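Local coordinates for protein TCR alpha chain (PDB 6LIR) that pairs with a beta chain to form the chicken alpha-beta T-cell receptor, which probably recognises antigen presented by MHC molecules, as in mammals, at residues 12-18 against 71-77; 125-129 against 172-178; 1-5 against 19-25. One frame throughout, in Å; residues are numbered along the deposited sequence.

Contact 1 (12-18 against 71-77); sequences EGTGINI and ALWLARP
Residues 16-18 and 71-74 run as extended antiparallel strands whose axes approach to 4.6 Å at 157°. Ile-16/Leu-74 and Ile-18/Leu-72 are hydrogen-bonded pairs (Ile-16 N to Leu-74 O 3.2 Å, Leu-74 N to Ile-16 O 3.0 Å; Ile-18 N to Leu-72 O and Leu-72 N to Ile-18 O, both 2.8 Å), with the non-hydrogen-bonded pair Asn-17/Trp-73 between them at CA-CA 4.5 Å. Beyond the strands, Gly-13 N (phi 83°) donates to Pro-77 O at 2.9 Å. These are strands B and E of an immunoglobulin V domain, in its four-stranded sheet. Ile-16 (chi1/chi2 t/t), Ile-18 (m/t), Leu-72 (t/p) and Leu-74 (m/p) point into the sandwich, meeting Leu-105 and Tyr-85 of the other sheet; Ile-18 CD1 lies 3.9 Å from Leu-74 CD1. Outside, Trp-73 (chi1 170°, chi2 -107°) lays its indole over the backbone of residues 15-17, with Ile-16 N over one ring face, CH2 3.4 Å from Gly-15 C and CE3 3.9 Å from Asn-17 CB. A CB on Gly-15 would clash with Trp-73 CZ2.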
ATOM      1  N   GLU A  12     -14.674   2.320  12.764  1.00 39.83           N
ATOM      2  CA  GLU A  12     -14.971   3.648  12.245  1.00 42.14           C
ATOM      3  C   GLU A  12     -15.674   4.494  13.299  1.00 42.21           C
ATOM      4  O   GLU A  12     -16.624   4.044  13.944  1.00 42.18           O
ATOM      5  CB  GLU A  12     -15.843   3.533  10.994  1.00 44.76           C
ATOM      6  CG  GLU A  12     -15.829   4.760  10.102  1.00 42.67           C
ATOM      7  CD  GLU A  12     -16.308   4.452   8.696  1.00 57.41           C
ATOM      8  OE1 GLU A  12     -17.053   3.462   8.528  1.00 53.74           O
ATOM      9  OE2 GLU A  12     -15.935   5.193   7.759  1.00 60.28           O
ATOM     10  N   GLY A  13     -15.159   5.704  13.515  1.00 47.07           N
ATOM     11  CA  GLY A  13     -15.705   6.611  14.501  1.00 41.65           C
ATOM     12  C   GLY A  13     -15.238   6.392  15.924  1.00 39.08           C
ATOM     13  O   GLY A  13     -15.490   7.254  16.776  1.00 42.89           O
ATOM     14  N   THR A  14     -14.559   5.286  16.214  1.00 33.11           N
ATOM     15  CA  THR A  14     -14.019   5.029  17.542  1.00 38.03           C
ATOM     16  C   THR A  14     -12.563   5.490  17.578  1.00 37.21           C
ATOM     17  O   THR A  14     -11.713   4.939  16.867  1.00 38.95           O
ATOM     18  CB  THR A  14     -14.132   3.546  17.897  1.00 39.59           C
ATOM     19  OG1 THR A  14     -15.514   3.168  17.952  1.00 45.66           O
ATOM     20  CG2 THR A  14     -13.494   3.273  19.241  1.00 41.09           C
ATOM     21  N   GLY A  15     -12.287   6.507  18.394  1.00 34.37           N
ATOM     22  CA  GLY A  15     -10.943   7.050  18.487  1.00 30.91           C
ATOM     23  C   GLY A  15      -9.919   6.020  18.925  1.00 34.25           C
ATOM     24  O   GLY A  15     -10.228   5.032  19.592  1.00 33.96           O
ATOM     25  N   ILE A  16      -8.662   6.267  18.550  1.00 36.11           N
ATOM     26  CA  ILE A  16      -7.581   5.358  18.914  1.00 30.84           C
ATOM     27  C   ILE A  16      -6.298   6.150  19.132  1.00 35.68           C
ATOM     28  O   ILE A  16      -6.023   7.143  18.447  1.00 29.86           O
ATOM     29  CB  ILE A  16      -7.380   4.252  17.856  1.00 39.91           C
ATOM     30  CG1 ILE A  16      -6.408   3.189  18.383  1.00 37.51           C
ATOM     31  CG2 ILE A  16      -6.903   4.844  16.531  1.00 34.87           C
ATOM     32  CD1 ILE A  16      -6.303   1.957  17.520  1.00 42.34           C
ATOM     33  N   ASN A  17      -5.513   5.681  20.095  1.00 32.48           N
ATOM     34  CA  ASN A  17      -4.251   6.280  20.494  1.00 34.62           C
ATOM     35  C   ASN A  17      -3.094   5.495  19.885  1.00 32.91           C
ATOM     36  O   ASN A  17      -3.055   4.263  19.981  1.00 36.92           O
ATOM     37  CB  ASN A  17      -4.136   6.298  22.018  1.00 29.16           C
ATOM     38  CG  ASN A  17      -3.122   7.304  22.516  1.00 35.75           C
ATOM     39  OD1 ASN A  17      -3.091   8.451  22.065  1.00 34.58           O
ATOM     40  ND2 ASN A  17      -2.282   6.880  23.449  1.00 33.98           N
ATOM     41  N   ILE A  18      -2.151   6.200  19.272  1.00 28.31           N
ATOM     42  CA  ILE A  18      -0.964   5.573  18.702  1.00 29.11           C
ATOM     43  C   ILE A  18       0.234   6.117  19.474  1.00 33.77           C
ATOM     44  O   ILE A  18       0.508   7.324  19.443  1.00 30.43           O
ATOM     45  CB  ILE A  18      -0.831   5.840  17.197  1.00 28.49           C
ATOM     46  CG1 ILE A  18      -2.099   5.392  16.463  1.00 32.00           C
ATOM     47  CG2 ILE A  18       0.379   5.111  16.620  1.00 28.39           C
ATOM     48  CD1 ILE A  18      -1.998   5.513  14.958  1.00 33.54           C
ATOM     49  N   ALA A  71       2.174  10.670  21.903  1.00 27.31           N
ATOM     50  CA  ALA A  71       1.000   9.889  21.548  1.00 34.59           C
ATOM     51  C   ALA A  71       0.175  10.678  20.549  1.00 31.46           C
ATOM     52  O   ALA A  71      -0.102  11.861  20.765  1.00 30.22           O
ATOM     53  CB  ALA A  71       0.150   9.547  22.779  1.00 28.82           C
ATOM     54  N   LEU A  72      -0.209  10.015  19.464  1.00 29.65           N
ATOM     55  CA  LEU A  72      -1.071  10.591  18.446  1.00 32.38           C
ATOM     56  C   LEU A  72      -2.476  10.036  18.634  1.00 33.21           C
ATOM     57  O   LEU A  72      -2.699   8.830  18.483  1.00 29.27           O
ATOM     58  CB  LEU A  72      -0.556  10.273  17.043  1.00 30.72           C
ATOM     59  CG  LEU A  72      -1.380  10.903  15.922  1.00 28.57           C
ATOM     60  CD1 LEU A  72      -1.249  12.421  15.957  1.00 30.76           C
ATOM     61  CD2 LEU A  72      -0.970  10.354  14.563  1.00 31.74           C
ATOM     62  N   TRP A  73      -3.413  10.911  18.972  1.00 32.60           N
ATOM     63  CA  TRP A  73      -4.803  10.526  19.175  1.00 29.40           C
ATOM     64  C   TRP A  73      -5.586  10.895  17.926  1.00 28.34           C
ATOM     65  O   TRP A  73      -5.592  12.059  17.519  1.00 30.48           O
ATOM     66  CB  TRP A  73      -5.396  11.221  20.402  1.00 30.88           C
ATOM     67  CG  TRP A  73      -6.895  11.048  20.542  1.00 31.41           C
ATOM     68  CD1 TRP A  73      -7.854  11.994  20.319  1.00 34.18           C
ATOM     69  CD2 TRP A  73      -7.591   9.859  20.944  1.00 27.66           C
ATOM     70  NE1 TRP A  73      -9.106  11.467  20.558  1.00 33.24           N
ATOM     71  CE2 TRP A  73      -8.971  10.160  20.943  1.00 32.31           C
ATOM     72  CE3 TRP A  73      -7.182   8.572  21.304  1.00 31.44           C
ATOM     73  CZ2 TRP A  73      -9.942   9.220  21.290  1.00 32.03           C
ATOM     74  CZ3 TRP A  73      -8.150   7.638  21.652  1.00 34.15           C
ATOM     75  CH2 TRP A  73      -9.512   7.968  21.640  1.00 31.43           C
ATOM     76  N   LEU A  74      -6.210   9.902  17.302  1.00 30.10           N
ATOM     77  CA  LEU A  74      -7.120  10.125  16.185  1.00 35.84           C
ATOM     78  C   LEU A  74      -8.540  10.136  16.739  1.00 34.20           C
ATOM     79  O   LEU A  74      -9.007   9.125  17.263  1.00 32.65           O
ATOM     80  CB  LEU A  74      -6.958   9.035  15.124  1.00 28.28           C
ATOM     81  CG  LEU A  74      -5.701   9.052  14.246  1.00 37.37           C
ATOM     82  CD1 LEU A  74      -4.497   8.506  14.990  1.00 32.51           C
ATOM     83  CD2 LEU A  74      -5.944   8.254  12.973  1.00 39.97           C
ATOM     84  N   ALA A  75      -9.227  11.271  16.619  1.00 30.28           N
ATOM     85  CA  ALA A  75     -10.498  11.423  17.323  1.00 34.45           C
ATOM     86  C   ALA A  75     -11.658  10.760  16.590  1.00 36.56           C
ATOM     87  O   ALA A  75     -12.646  10.372  17.225  1.00 34.37           O
ATOM     88  CB  ALA A  75     -10.812  12.896  17.542  1.00 35.27           C
ATOM     89  N   ARG A  76     -11.569  10.633  15.273  1.00 38.24           N
ATOM     90  CA  ARG A  76     -12.700  10.143  14.489  1.00 40.77           C
ATOM     91  C   ARG A  76     -12.243   9.341  13.283  1.00 33.55           C
ATOM     92  O   ARG A  76     -12.515   9.743  12.142  1.00 39.27           O
ATOM     93  CB  ARG A  76     -13.607  11.276  14.016  1.00 39.53           C
ATOM     94  CG  ARG A  76     -14.840  11.400  14.886  1.00 62.33           C
ATOM     95  CD  ARG A  76     -15.677  12.612  14.523  1.00 66.88           C
ATOM     96  NE  ARG A  76     -16.216  13.240  15.718  1.00 72.66           N
ATOM     97  CZ  ARG A  76     -15.604  14.218  16.376  1.00 67.73           C
ATOM     98  NH1 ARG A  76     -14.431  14.676  15.945  1.00 66.49           N
ATOM     99  NH2 ARG A  76     -16.153  14.728  17.464  1.00 67.68           N
ATOM    100  N   PRO A  77     -11.518   8.244  13.482  1.00 37.35           N
ATOM    101  CA  PRO A  77     -10.925   7.541  12.342  1.00 40.94           C
ATOM    102  C   PRO A  77     -11.977   7.046  11.367  1.00 42.41           C
ATOM    103  O   PRO A  77     -13.000   6.487  11.756  1.00 37.72           O
ATOM    104  CB  PRO A  77     -10.183   6.367  13.000  1.00 41.89           C
ATOM    105  CG  PRO A  77     -10.154   6.681  14.483  1.00 40.57           C
ATOM    106  CD  PRO A  77     -11.419   7.446  14.710  1.00 38.84           C
TER

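Contact 2 (125-129 against 172-178); sequences NKNLE and WAKKDEM
At one end of the constant-domain sheet, beside the TCR beta chain, a tight turn entering central strand 128-134 meets the end of central strand 164-174. Residues 125-128 form a type I turn, and Asn-125 OD1 accepts from Asn-127 N at 3.3 Å, an Asx turn. The strands pair antiparallel: Glu-129/Ala-173 is a hydrogen-bonded pair (Glu-129 N to Ala-173 O 3.2 Å, Ala-173 N to Glu-129 O 3.3 Å), and Leu-128/Lys-174 a non-hydrogen-bonded one, CA-CA 4.7 Å. A weak bond from Lys-175 N to Asn-127 O (3.3 Å) continues the pairing. The Lys-175 side chain (t, t, m, t) reaches back over the turn, where NZ donates a hydrogen bond to Lys-126 O at 2.8 Å. Leu-128 CD2 lies 4.1 Å from Trp-172 CE3 (chi1 64°), and both side chains pack on Leu-142 of the beta chain. Glu-129 OE2, 3.2 Å from Met-178 CG, forms a salt bridge with Arg-119. Polar bonds thus tie turn to strand, while the apolar Leu-128/Trp-172 pair contributes to the interchain interface.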
ATOM      1  N   ASN A 125      -8.998 -16.622 -19.454  1.00 57.92           N
ATOM      2  CA  ASN A 125      -8.467 -17.920 -19.019  1.00 55.26           C
ATOM      3  C   ASN A 125      -9.651 -18.754 -18.532  1.00 63.95           C
ATOM      4  O   ASN A 125     -10.025 -18.697 -17.357  1.00 64.01           O
ATOM      5  CB  ASN A 125      -7.410 -17.742 -17.936  1.00 55.39           C
ATOM      6  CG  ASN A 125      -6.647 -19.021 -17.640  1.00 61.35           C
ATOM      7  OD1 ASN A 125      -7.155 -20.124 -17.838  1.00 68.21           O
ATOM      8  ND2 ASN A 125      -5.420 -18.875 -17.161  1.00 60.94           N
ATOM      9  N   LYS A 126     -10.225 -19.544 -19.445  1.00 76.39           N
ATOM     10  CA  LYS A 126     -11.428 -20.319 -19.157  1.00 74.05           C
ATOM     11  C   LYS A 126     -11.190 -21.533 -18.264  1.00 76.65           C
ATOM     12  O   LYS A 126     -12.170 -22.164 -17.854  1.00 83.16           O
ATOM     13  CB  LYS A 126     -12.122 -20.748 -20.449  1.00 76.67           C
ATOM     14  CG  LYS A 126     -12.571 -19.585 -21.330  1.00 77.06           C
ATOM     15  CD  LYS A 126     -13.625 -18.694 -20.651  1.00 76.62           C
ATOM     16  CE  LYS A 126     -14.781 -19.452 -20.005  1.00 75.87           C
ATOM     17  NZ  LYS A 126     -15.184 -18.808 -18.718  1.00 81.24           N
ATOM     18  N   ASN A 127      -9.944 -21.877 -17.934  1.00 81.94           N
ATOM     19  CA  ASN A 127      -9.682 -23.010 -17.054  1.00 86.14           C
ATOM     20  C   ASN A 127      -9.293 -22.536 -15.658  1.00 88.02           C
ATOM     21  O   ASN A 127      -8.504 -23.178 -14.959  1.00 87.64           O
ATOM     22  CB  ASN A 127      -8.614 -23.936 -17.643  1.00 91.81           C
ATOM     23  CG  ASN A 127      -7.260 -23.261 -17.809  1.00 94.82           C
ATOM     24  OD1 ASN A 127      -6.584 -22.944 -16.833  1.00 96.76           O
ATOM     25  ND2 ASN A 127      -6.847 -23.064 -19.057  1.00 91.93           N
ATOM     26  N   LEU A 128      -9.895 -21.429 -15.229  1.00 79.14           N
ATOM     27  CA  LEU A 128      -9.625 -20.792 -13.950  1.00 73.75           C
ATOM     28  C   LEU A 128     -10.943 -20.299 -13.377  1.00 68.25           C
ATOM     29  O   LEU A 128     -11.819 -19.846 -14.120  1.00 66.21           O
ATOM     30  CB  LEU A 128      -8.653 -19.613 -14.099  1.00 71.09           C
ATOM     31  CG  LEU A 128      -7.196 -19.795 -13.673  1.00 71.84           C
ATOM     32  CD1 LEU A 128      -6.463 -20.725 -14.615  1.00 83.47           C
ATOM     33  CD2 LEU A 128      -6.496 -18.446 -13.612  1.00 64.65           C
ATOM     34  N   GLU A 129     -11.083 -20.399 -12.060  1.00 66.30           N
ATOM     35  CA  GLU A 129     -12.280 -19.952 -11.363  1.00 61.55           C
ATOM     36  C   GLU A 129     -11.878 -19.121 -10.157  1.00 51.11           C
ATOM     37  O   GLU A 129     -10.892 -19.431  -9.482  1.00 53.06           O
ATOM     38  CB  GLU A 129     -13.151 -21.134 -10.919  1.00 61.29           C
ATOM     39  CG  GLU A 129     -14.569 -21.087 -11.457  1.00 61.45           C
ATOM     40  CD  GLU A 129     -15.399 -22.279 -11.014  1.00 74.07           C
ATOM     41  OE1 GLU A 129     -16.068 -22.893 -11.872  1.00 74.98           O
ATOM     42  OE2 GLU A 129     -15.383 -22.600  -9.806  1.00 70.60           O
ATOM     43  N   TRP A 172      -8.530 -18.224  -5.780  1.00 62.79           N
ATOM     44  CA  TRP A 172      -8.657 -18.741  -7.133  1.00 64.38           C
ATOM     45  C   TRP A 172      -7.831 -20.010  -7.274  1.00 64.65           C
ATOM     46  O   TRP A 172      -6.852 -20.216  -6.552  1.00 65.21           O
ATOM     47  CB  TRP A 172      -8.189 -17.710  -8.166  1.00 59.31           C
ATOM     48  CG  TRP A 172      -6.734 -17.401  -8.022  1.00 56.10           C
ATOM     49  CD1 TRP A 172      -6.170 -16.475  -7.194  1.00 56.27           C
ATOM     50  CD2 TRP A 172      -5.652 -18.041  -8.705  1.00 61.54           C
ATOM     51  NE1 TRP A 172      -4.803 -16.492  -7.327  1.00 60.66           N
ATOM     52  CE2 TRP A 172      -4.460 -17.443  -8.251  1.00 60.12           C
ATOM     53  CE3 TRP A 172      -5.576 -19.057  -9.664  1.00 67.18           C
ATOM     54  CZ2 TRP A 172      -3.206 -17.826  -8.721  1.00 63.62           C
ATOM     55  CZ3 TRP A 172      -4.329 -19.436 -10.128  1.00 65.42           C
ATOM     56  CH2 TRP A 172      -3.163 -18.822  -9.658  1.00 61.38           C
ATOM     57  N   ALA A 173      -8.230 -20.852  -8.223  1.00 65.05           N
ATOM     58  CA  ALA A 173      -7.552 -22.117  -8.471  1.00 71.22           C
ATOM     59  C   ALA A 173      -8.007 -22.640  -9.824  1.00 77.32           C
ATOM     60  O   ALA A 173      -8.999 -22.163 -10.385  1.00 72.28           O
ATOM     61  CB  ALA A 173      -7.846 -23.144  -7.371  1.00 76.37           C
ATOM     62  N   LYS A 174      -7.240 -23.589 -10.366  1.00 89.49           N
ATOM     63  CA  LYS A 174      -7.688 -24.331 -11.538  1.00 91.11           C
ATOM     64  C   LYS A 174      -9.122 -24.806 -11.328  1.00 90.81           C
ATOM     65  O   LYS A 174      -9.486 -25.248 -10.236  1.00 95.94           O
ATOM     66  CB  LYS A 174      -6.760 -25.519 -11.805  1.00 94.47           C
ATOM     67  CG  LYS A 174      -5.317 -25.137 -12.145  1.00 98.84           C
ATOM     68  CD  LYS A 174      -4.334 -26.137 -11.546  1.00101.93           C
ATOM     69  CE  LYS A 174      -2.889 -25.667 -11.616  1.00100.33           C
ATOM     70  NZ  LYS A 174      -2.242 -25.638 -10.270  1.00 97.75           N
ATOM     71  N   LYS A 175      -9.942 -24.663 -12.373  1.00 77.49           N
ATOM     72  CA  LYS A 175     -11.374 -24.938 -12.274  1.00 76.19           C
ATOM     73  C   LYS A 175     -11.666 -26.250 -11.546  1.00 88.14           C
ATOM     74  O   LYS A 175     -12.361 -26.268 -10.522  1.00 89.45           O
ATOM     75  CB  LYS A 175     -11.996 -24.948 -13.673  1.00 74.77           C
ATOM     76  CG  LYS A 175     -13.499 -25.177 -13.681  1.00 78.22           C
ATOM     77  CD  LYS A 175     -14.120 -24.795 -15.017  1.00 77.92           C
ATOM     78  CE  LYS A 175     -13.944 -23.313 -15.308  1.00 72.95           C
ATOM     79  NZ  LYS A 175     -14.550 -22.925 -16.614  1.00 71.31           N
ATOM     80  N   ASP A 176     -11.150 -27.363 -12.080  1.00104.33           N
ATOM     81  CA  ASP A 176     -11.443 -28.685 -11.527  1.00106.95           C
ATOM     82  C   ASP A 176     -11.185 -28.774 -10.024  1.00107.50           C
ATOM     83  O   ASP A 176     -11.937 -29.433  -9.297  1.00111.77           O
ATOM     84  CB  ASP A 176     -10.635 -29.751 -12.268  1.00110.45           C
ATOM     85  CG  ASP A 176      -9.174 -29.380 -12.417  1.00112.38           C
ATOM     86  OD1 ASP A 176      -8.460 -29.338 -11.394  1.00121.71           O
ATOM     87  OD2 ASP A 176      -8.739 -29.135 -13.562  1.00122.22           O
ATOM     88  N   GLU A 177     -10.130 -28.115  -9.537  1.00 96.06           N
ATOM     89  CA  GLU A 177      -9.726 -28.211  -8.138  1.00 96.67           C
ATOM     90  C   GLU A 177     -10.249 -27.060  -7.293  1.00 94.38           C
ATOM     91  O   GLU A 177      -9.606 -26.665  -6.316  1.00 92.90           O
ATOM     92  CB  GLU A 177      -8.210 -28.322  -7.985  1.00 96.81           C
ATOM     93  CG  GLU A 177      -7.388 -27.564  -8.978  1.00 98.24           C
ATOM     94  CD  GLU A 177      -5.974 -28.091  -9.019  1.00100.70           C
ATOM     95  OE1 GLU A 177      -5.538 -28.525 -10.104  1.00103.02           O
ATOM     96  OE2 GLU A 177      -5.302 -28.082  -7.966  1.00100.25           O
ATOM     97  N   MET A 178     -11.397 -26.501  -7.645  1.00 83.22           N
ATOM     98  CA  MET A 178     -11.910 -25.329  -6.959  1.00 81.28           C
ATOM     99  C   MET A 178     -13.214 -25.693  -6.271  1.00 76.94           C
ATOM    100  O   MET A 178     -14.097 -26.302  -6.883  1.00 77.62           O
ATOM    101  CB  MET A 178     -12.133 -24.168  -7.938  1.00 78.69           C
ATOM    102  CG  MET A 178     -13.217 -23.184  -7.508  1.00 72.96           C
ATOM    103  SD  MET A 178     -12.836 -22.309  -5.977  1.00 60.30           S
ATOM    104  CE  MET A 178     -11.428 -21.329  -6.493  1.00 60.94           C
TER

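Contact 3 (1-5 against 19-25)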
ATOM      1  N   GLN A   1      15.453   2.254  18.750  1.00 45.40           N
ATOM      2  CA  GLN A   1      15.578   3.434  19.602  1.00 48.12           C
ATOM      3  C   GLN A   1      14.235   4.144  19.765  1.00 49.69           C
ATOM      4  O   GLN A   1      13.876   4.578  20.862  1.00 39.56           O
ATOM      5  CB  GLN A   1      16.614   4.403  19.033  1.00 46.81           C
ATOM      6  CG  GLN A   1      17.760   4.699  19.983  1.00 53.28           C
ATOM      7  CD  GLN A   1      18.641   5.839  19.510  1.00 63.70           C
ATOM      8  OE1 GLN A   1      18.826   6.039  18.307  1.00 67.17           O
ATOM      9  NE2 GLN A   1      19.189   6.594  20.456  1.00 56.83           N
ATOM     10  N   VAL A   2      13.493   4.259  18.668  1.00 40.10           N
ATOM     11  CA  VAL A   2      12.174   4.878  18.673  1.00 43.13           C
ATOM     12  C   VAL A   2      11.162   3.771  18.421  1.00 40.56           C
ATOM     13  O   VAL A   2      11.050   3.262  17.300  1.00 36.89           O
ATOM     14  CB  VAL A   2      12.065   5.996  17.627  1.00 44.27           C
ATOM     15  CG1 VAL A   2      10.718   6.667  17.720  1.00 41.54           C
ATOM     16  CG2 VAL A   2      13.176   7.016  17.832  1.00 38.41           C
ATOM     17  N   GLN A   3      10.432   3.388  19.466  1.00 41.92           N
ATOM     18  CA  GLN A   3       9.587   2.201  19.441  1.00 47.72           C
ATOM     19  C   GLN A   3       8.121   2.555  19.233  1.00 45.96           C
ATOM     20  O   GLN A   3       7.608   3.516  19.815  1.00 42.92           O
ATOM     21  CB  GLN A   3       9.744   1.399  20.733  1.00 51.07           C
ATOM     22  CG  GLN A   3      11.161   0.920  20.981  1.00 54.74           C
ATOM     23  CD  GLN A   3      11.436   0.678  22.447  1.00 65.75           C
ATOM     24  OE1 GLN A   3      11.655   1.617  23.212  1.00 69.64           O
ATOM     25  NE2 GLN A   3      11.427  -0.588  22.851  1.00 73.99           N
ATOM     26  N   GLN A   4       7.451   1.751  18.410  1.00 43.48           N
ATOM     27  CA  GLN A   4       6.029   1.876  18.134  1.00 43.53           C
ATOM     28  C   GLN A   4       5.421   0.484  18.096  1.00 43.07           C
ATOM     29  O   GLN A   4       6.095  -0.492  17.757  1.00 46.26           O
ATOM     30  CB  GLN A   4       5.752   2.582  16.797  1.00 39.25           C
ATOM     31  CG  GLN A   4       6.216   4.023  16.716  1.00 40.62           C
ATOM     32  CD  GLN A   4       5.823   4.669  15.400  1.00 40.71           C
ATOM     33  OE1 GLN A   4       6.678   4.987  14.572  1.00 42.18           O
ATOM     34  NE2 GLN A   4       4.521   4.857  15.197  1.00 37.15           N
ATOM     35  N   GLU A   5       4.142   0.395  18.439  1.00 40.79           N
ATOM     36  CA  GLU A   5       3.462  -0.881  18.308  1.00 44.82           C
ATOM     37  C   GLU A   5       3.318  -1.214  16.825  1.00 45.26           C
ATOM     38  O   GLU A   5       3.013  -0.330  16.020  1.00 37.92           O
ATOM     39  CB  GLU A   5       2.085  -0.830  18.966  1.00 46.40           C
ATOM     40  CG  GLU A   5       2.121  -0.673  20.476  1.00 49.12           C
ATOM     41  CD  GLU A   5       2.898  -1.782  21.157  1.00 55.97           C
ATOM     42  OE1 GLU A   5       2.343  -2.892  21.303  1.00 63.89           O
ATOM     43  OE2 GLU A   5       4.061  -1.546  21.547  1.00 63.95           O
ATOM     44  N   THR A  19       0.919   5.237  20.202  1.00 34.11           N
ATOM     45  CA  THR A  19       2.011   5.630  21.080  1.00 36.75           C
ATOM     46  C   THR A  19       3.349   5.633  20.352  1.00 34.42           C
ATOM     47  O   THR A  19       3.518   5.029  19.291  1.00 36.41           O
ATOM     48  CB  THR A  19       2.101   4.699  22.293  1.00 39.51           C
ATOM     49  OG1 THR A  19       2.390   3.367  21.851  1.00 44.02           O
ATOM     50  CG2 THR A  19       0.795   4.701  23.081  1.00 39.94           C
ATOM     51  N   CYS A  20       4.328   6.273  20.984  1.00 38.87           N
ATOM     52  CA  CYS A  20       5.694   6.322  20.478  1.00 37.88           C
ATOM     53  C   CYS A  20       6.596   6.544  21.681  1.00 41.09           C
ATOM     54  O   CYS A  20       6.420   7.523  22.410  1.00 39.78           O
ATOM     55  CB  CYS A  20       5.872   7.432  19.437  1.00 36.94           C
ATOM     56  SG  CYS A  20       7.574   7.687  18.871  1.00 43.83           S
ATOM     57  N   SER A  21       7.525   5.618  21.906  1.00 37.21           N
ATOM     58  CA  SER A  21       8.374   5.604  23.087  1.00 40.71           C
ATOM     59  C   SER A  21       9.837   5.627  22.664  1.00 39.46           C
ATOM     60  O   SER A  21      10.263   4.805  21.845  1.00 42.64           O
ATOM     61  CB  SER A  21       8.077   4.366  23.938  1.00 40.56           C
ATOM     62  OG  SER A  21       9.099   4.139  24.889  1.00 55.34           O
ATOM     63  N   HIS A  22      10.598   6.579  23.208  1.00 38.90           N
ATOM     64  CA  HIS A  22      12.033   6.705  22.935  1.00 37.12           C
ATOM     65  C   HIS A  22      12.750   7.093  24.221  1.00 38.98           C
ATOM     66  O   HIS A  22      13.173   8.241  24.396  1.00 33.83           O
ATOM     67  CB  HIS A  22      12.288   7.725  21.825  1.00 37.01           C
ATOM     68  CG  HIS A  22      11.416   8.941  21.901  1.00 36.74           C
ATOM     69  ND1 HIS A  22      11.827  10.121  22.485  1.00 37.29           N
ATOM     70  CD2 HIS A  22      10.157   9.162  21.456  1.00 35.93           C
ATOM     71  CE1 HIS A  22      10.856  11.013  22.403  1.00 38.58           C
ATOM     72  NE2 HIS A  22       9.831  10.456  21.782  1.00 36.72           N
ATOM     73  N   PRO A  23      12.915   6.142  25.145  1.00 45.86           N
ATOM     74  CA  PRO A  23      13.509   6.473  26.453  1.00 44.61           C
ATOM     75  C   PRO A  23      14.906   7.061  26.359  1.00 46.50           C
ATOM     76  O   PRO A  23      15.284   7.875  27.208  1.00 47.34           O
ATOM     77  CB  PRO A  23      13.506   5.129  27.196  1.00 45.87           C
ATOM     78  CG  PRO A  23      12.490   4.299  26.494  1.00 50.01           C
ATOM     79  CD  PRO A  23      12.546   4.717  25.055  1.00 45.81           C
ATOM     80  N   SER A  24      15.683   6.680  25.353  1.00 40.48           N
ATOM     81  CA  SER A  24      17.060   7.131  25.226  1.00 43.16           C
ATOM     82  C   SER A  24      17.187   8.462  24.498  1.00 47.67           C
ATOM     83  O   SER A  24      18.309   8.935  24.298  1.00 42.58           O
ATOM     84  CB  SER A  24      17.885   6.071  24.494  1.00 46.33           C
ATOM     85  OG  SER A  24      17.857   6.300  23.094  1.00 57.06           O
ATOM     86  N   ILE A  25      16.080   9.073  24.085  1.00 42.79           N
ATOM     87  CA  ILE A  25      16.120  10.328  23.343  1.00 41.84           C
ATOM     88  C   ILE A  25      15.182  11.310  24.023  1.00 42.03           C
ATOM     89  O   ILE A  25      13.984  11.033  24.169  1.00 42.70           O
ATOM     90  CB  ILE A  25      15.730  10.148  21.865  1.00 42.52           C
ATOM     91  CG1 ILE A  25      16.612   9.089  21.200  1.00 48.33           C
ATOM     92  CG2 ILE A  25      15.835  11.478  21.123  1.00 39.06           C
ATOM     93  CD1 ILE A  25      16.317   8.882  19.725  1.00 48.01           C
TER
HETATM   94  O   HOH W   1      15.288   4.863  23.092  1.00 42.41           O
HETATM   95  O   HOH W   2      10.045   1.817  25.352  1.00 61.61           O
HETATM   96  O   HOH W   3       2.455   2.550  18.489  1.00 34.35           O
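This is a short antiparallel pairing between the N-terminal segment of the V domain and the end of strand B, close to the canonical intersheet disulfide. Its single bridge has Gln-3 N to Ser-21 O at 2.8 Å and Ser-21 N to Gln-3 O at 3.0 Å, with CA-H...O contacts from Cys-20 CA to Gln-3 O and from His-22 CA to Gln-1 O, both 3.5 Å. Inward, Val-2 CG1 lies 3.5 Å from Cys-20 SG, disulfide-bonded to Cys-87, and Val-2 CG2 lies 4.1 Å from Ile-25 CD1. Buried Gln-4 bonds the backbone of Tyr-85 and Cys-87 through its amide. Residues 22-25 form a type I turn (Ile-25 N to His-22 O 3.0 Å). Gln-1 NE2 donates to Ser-24 OG at 3.0 Å. Water 1 links Gln-1 O with Ser-24 N, water 2 Gln-3 OE1 with Ser-21 OG, and water 3 Glu-5 N with Thr-19 O. With direct backbone pairing only at Gln-3/Ser-21, the N-terminus is held largely by polar and solvent-mediated bonds over an apolar inner side.

Overall arrangement
Contacts 1 and 3 share strand 16-21 of the V domain and adjoin in sequence at residues 18 and 19, with centres 19 Å apart. Strand 69-74 pairs along one edge of strand 16-21, in contact 1 and on to Cys-20; the N-terminal segment joins the other edge, near its end, in contact 3. The four segments alternate along the chain. Both contacts turn apolar side chains into the same sandwich, and Tyr-85 and Thr-103 of the opposing sheet are met from each. Contact 2 is in the constant domain, with its centre 43 Å from that of contact 1 and 48 Å from that of contact 3, across the chain's centre from both. Of the three, it alone reaches the beta chain.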